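Local coordinates for endo-polygalacturonase (Pectobacterium carotovorum subsp. carotovorum, PDB 1BHE), which hydrolyses the alpha-1,4-galacturonosyl links of polygalacturonic acid in the plant cell wall and takes part in the maceration and soft-rotting of plant tissue, at residues 13-18 with 34-39. Residues are numbered along the deposited sequence; the frame is centred on the assembly and turned at random.
Sequences SSCTTL and NNCDQG
The side chain of Cys15 points at the facing loop and overlaps that of Cys36, and the two close a disulfide, SG to SG 2.0 Å, near the N-terminal end of the right-handed parallel beta-helix of family 28 glycoside hydrolases. It is a worked example of how a covalent bond can join a strand to an irregular loop at the protein surface. The bridge joins the first strand, 14-19, to the loop that leaves helix 26-33 and runs into strand 41-45, the parallel neighbour with which Cys15 already shares a backbone hydrogen bond, at Ala41. The chain turns a corner at Cys15, whose SG sits between the backbone N and the carbonyl carbon (chi1 55°), while in Cys36 the sulfur lies anti to N (chi1 -169°); these two different rotations bring the sulfurs together across the gap between the backbones. A C-S-S-C torsion of -110°, about 20° beyond perpendicular, sets the two CB-S bonds crosswise, and the CA atoms of Cys15 and Cys36 lie 5.6 Å apart. Beyond the sulfurs, packing is thin: CB of Cys15 stands 4.0 Å from the amide N of Asp37. Two waters bridge the segments on their polar atoms. One bonds weakly to the carbonyl O of Asn35 and, at 2.7 Å, to OG1 of Thr16; the other accepts from the N of Ser13 at 2.9 Å and donates to the carbonyl O of Gly39 at 2.8 Å.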
loop_
_atom_site.group_PDB
_atom_site.type_symbol
_atom_site.label_atom_id
_atom_site.label_comp_id
_atom_site.label_asym_id
_atom_site.label_seq_id
_atom_site.Cartn_x
_atom_site.Cartn_y
_atom_site.Cartn_z
ATOM N N SER A 13 2.660 -25.966 -1.964
ATOM C CA SER A 13 3.623 -26.844 -2.635
ATOM C C SER A 13 3.679 -26.380 -4.088
ATOM O O SER A 13 2.727 -25.740 -4.564
ATOM C CB SER A 13 3.209 -28.302 -2.519
ATOM O OG SER A 13 2.174 -28.599 -3.446
ATOM N N SER A 14 4.779 -26.624 -4.786
ATOM C CA SER A 14 4.909 -26.150 -6.156
ATOM C C SER A 14 4.235 -27.072 -7.161
ATOM O O SER A 14 4.279 -28.300 -7.009
ATOM C CB SER A 14 6.399 -26.027 -6.510
ATOM O OG SER A 14 6.975 -27.324 -6.450
ATOM N N CYS A 15 3.648 -26.493 -8.200
ATOM C CA CYS A 15 3.063 -27.279 -9.279
ATOM C C CYS A 15 4.114 -27.519 -10.364
ATOM O O CYS A 15 4.168 -28.556 -11.021
ATOM C CB CYS A 15 1.875 -26.582 -9.938
ATOM S SG CYS A 15 2.186 -24.907 -10.561
ATOM N N THR A 16 4.928 -26.495 -10.565
ATOM C CA THR A 16 5.972 -26.445 -11.577
ATOM C C THR A 16 7.154 -25.646 -11.033
ATOM O O THR A 16 6.950 -24.721 -10.241
ATOM C CB THR A 16 5.447 -25.722 -12.837
ATOM O OG1 THR A 16 4.388 -26.477 -13.452
ATOM C CG2 THR A 16 6.527 -25.507 -13.884
ATOM N N THR A 17 8.368 -25.997 -11.439
ATOM C CA THR A 17 9.545 -25.251 -10.997
ATOM C C THR A 17 10.279 -24.727 -12.228
ATOM O O THR A 17 10.544 -25.502 -13.150
ATOM C CB THR A 17 10.480 -26.080 -10.111
ATOM O OG1 THR A 17 9.769 -26.493 -8.933
ATOM C CG2 THR A 17 11.690 -25.262 -9.673
ATOM N N LEU A 18 10.543 -23.429 -12.263
ATOM C CA LEU A 18 11.228 -22.790 -13.372
ATOM C C LEU A 18 12.604 -22.307 -12.913
ATOM O O LEU A 18 12.768 -21.948 -11.751
ATOM C CB LEU A 18 10.438 -21.602 -13.932
ATOM C CG LEU A 18 8.978 -21.842 -14.329
ATOM C CD1 LEU A 18 8.275 -20.518 -14.610
ATOM C CD2 LEU A 18 8.868 -22.768 -15.536
ATOM N N ASN A 34 -0.759 -20.626 -16.081
ATOM C CA ASN A 34 -1.979 -21.091 -16.722
ATOM C C ASN A 34 -2.217 -22.592 -16.673
ATOM O O ASN A 34 -3.273 -23.024 -17.168
ATOM C CB ASN A 34 -2.031 -20.627 -18.188
ATOM C CG ASN A 34 -2.150 -19.123 -18.322
ATOM O OD1 ASN A 34 -2.437 -18.411 -17.357
ATOM N ND2 ASN A 34 -1.930 -18.626 -19.540
ATOM N N ASN A 35 -1.312 -23.407 -16.157
ATOM C CA ASN A 35 -1.532 -24.844 -16.065
ATOM C C ASN A 35 -1.125 -25.358 -14.687
ATOM O O ASN A 35 -0.642 -26.474 -14.520
ATOM C CB ASN A 35 -0.773 -25.590 -17.172
ATOM C CG ASN A 35 -1.245 -27.027 -17.314
ATOM O OD1 ASN A 35 -2.395 -27.341 -17.006
ATOM N ND2 ASN A 35 -0.358 -27.911 -17.762
ATOM N N CYS A 36 -1.342 -24.541 -13.660
ATOM C CA CYS A 36 -0.981 -24.876 -12.289
ATOM C C CYS A 36 -2.167 -25.339 -11.461
ATOM O O CYS A 36 -3.206 -24.675 -11.411
ATOM C CB CYS A 36 -0.338 -23.634 -11.650
ATOM S SG CYS A 36 0.460 -23.929 -10.059
ATOM N N ASP A 37 -2.068 -26.506 -10.828
ATOM C CA ASP A 37 -3.146 -27.058 -10.026
ATOM C C ASP A 37 -3.607 -26.097 -8.928
ATOM O O ASP A 37 -2.819 -25.369 -8.330
ATOM C CB ASP A 37 -2.712 -28.368 -9.358
ATOM C CG ASP A 37 -2.595 -29.554 -10.291
ATOM O OD1 ASP A 37 -3.040 -29.491 -11.455
ATOM O OD2 ASP A 37 -2.029 -30.585 -9.839
ATOM N N GLN A 38 -4.906 -26.115 -8.655
ATOM C CA GLN A 38 -5.502 -25.318 -7.586
ATOM C C GLN A 38 -4.791 -25.592 -6.267
ATOM O O GLN A 38 -4.499 -26.744 -5.922
ATOM C CB GLN A 38 -6.999 -25.651 -7.480
ATOM C CG GLN A 38 -7.723 -25.177 -6.241
ATOM C CD GLN A 38 -9.212 -25.444 -6.221
ATOM O OE1 GLN A 38 -9.887 -25.465 -7.254
ATOM N NE2 GLN A 38 -9.781 -25.646 -5.029
ATOM N N GLY A 39 -4.448 -24.532 -5.538
ATOM C CA GLY A 39 -3.789 -24.655 -4.251
ATOM C C GLY A 39 -2.281 -24.827 -4.293
ATOM O O GLY A 39 -1.640 -24.963 -3.247
HETATM O O HOH W 1 -0.074 -26.783 -1.755
HETATM O O HOH W 2 2.330 -25.289 -14.787
#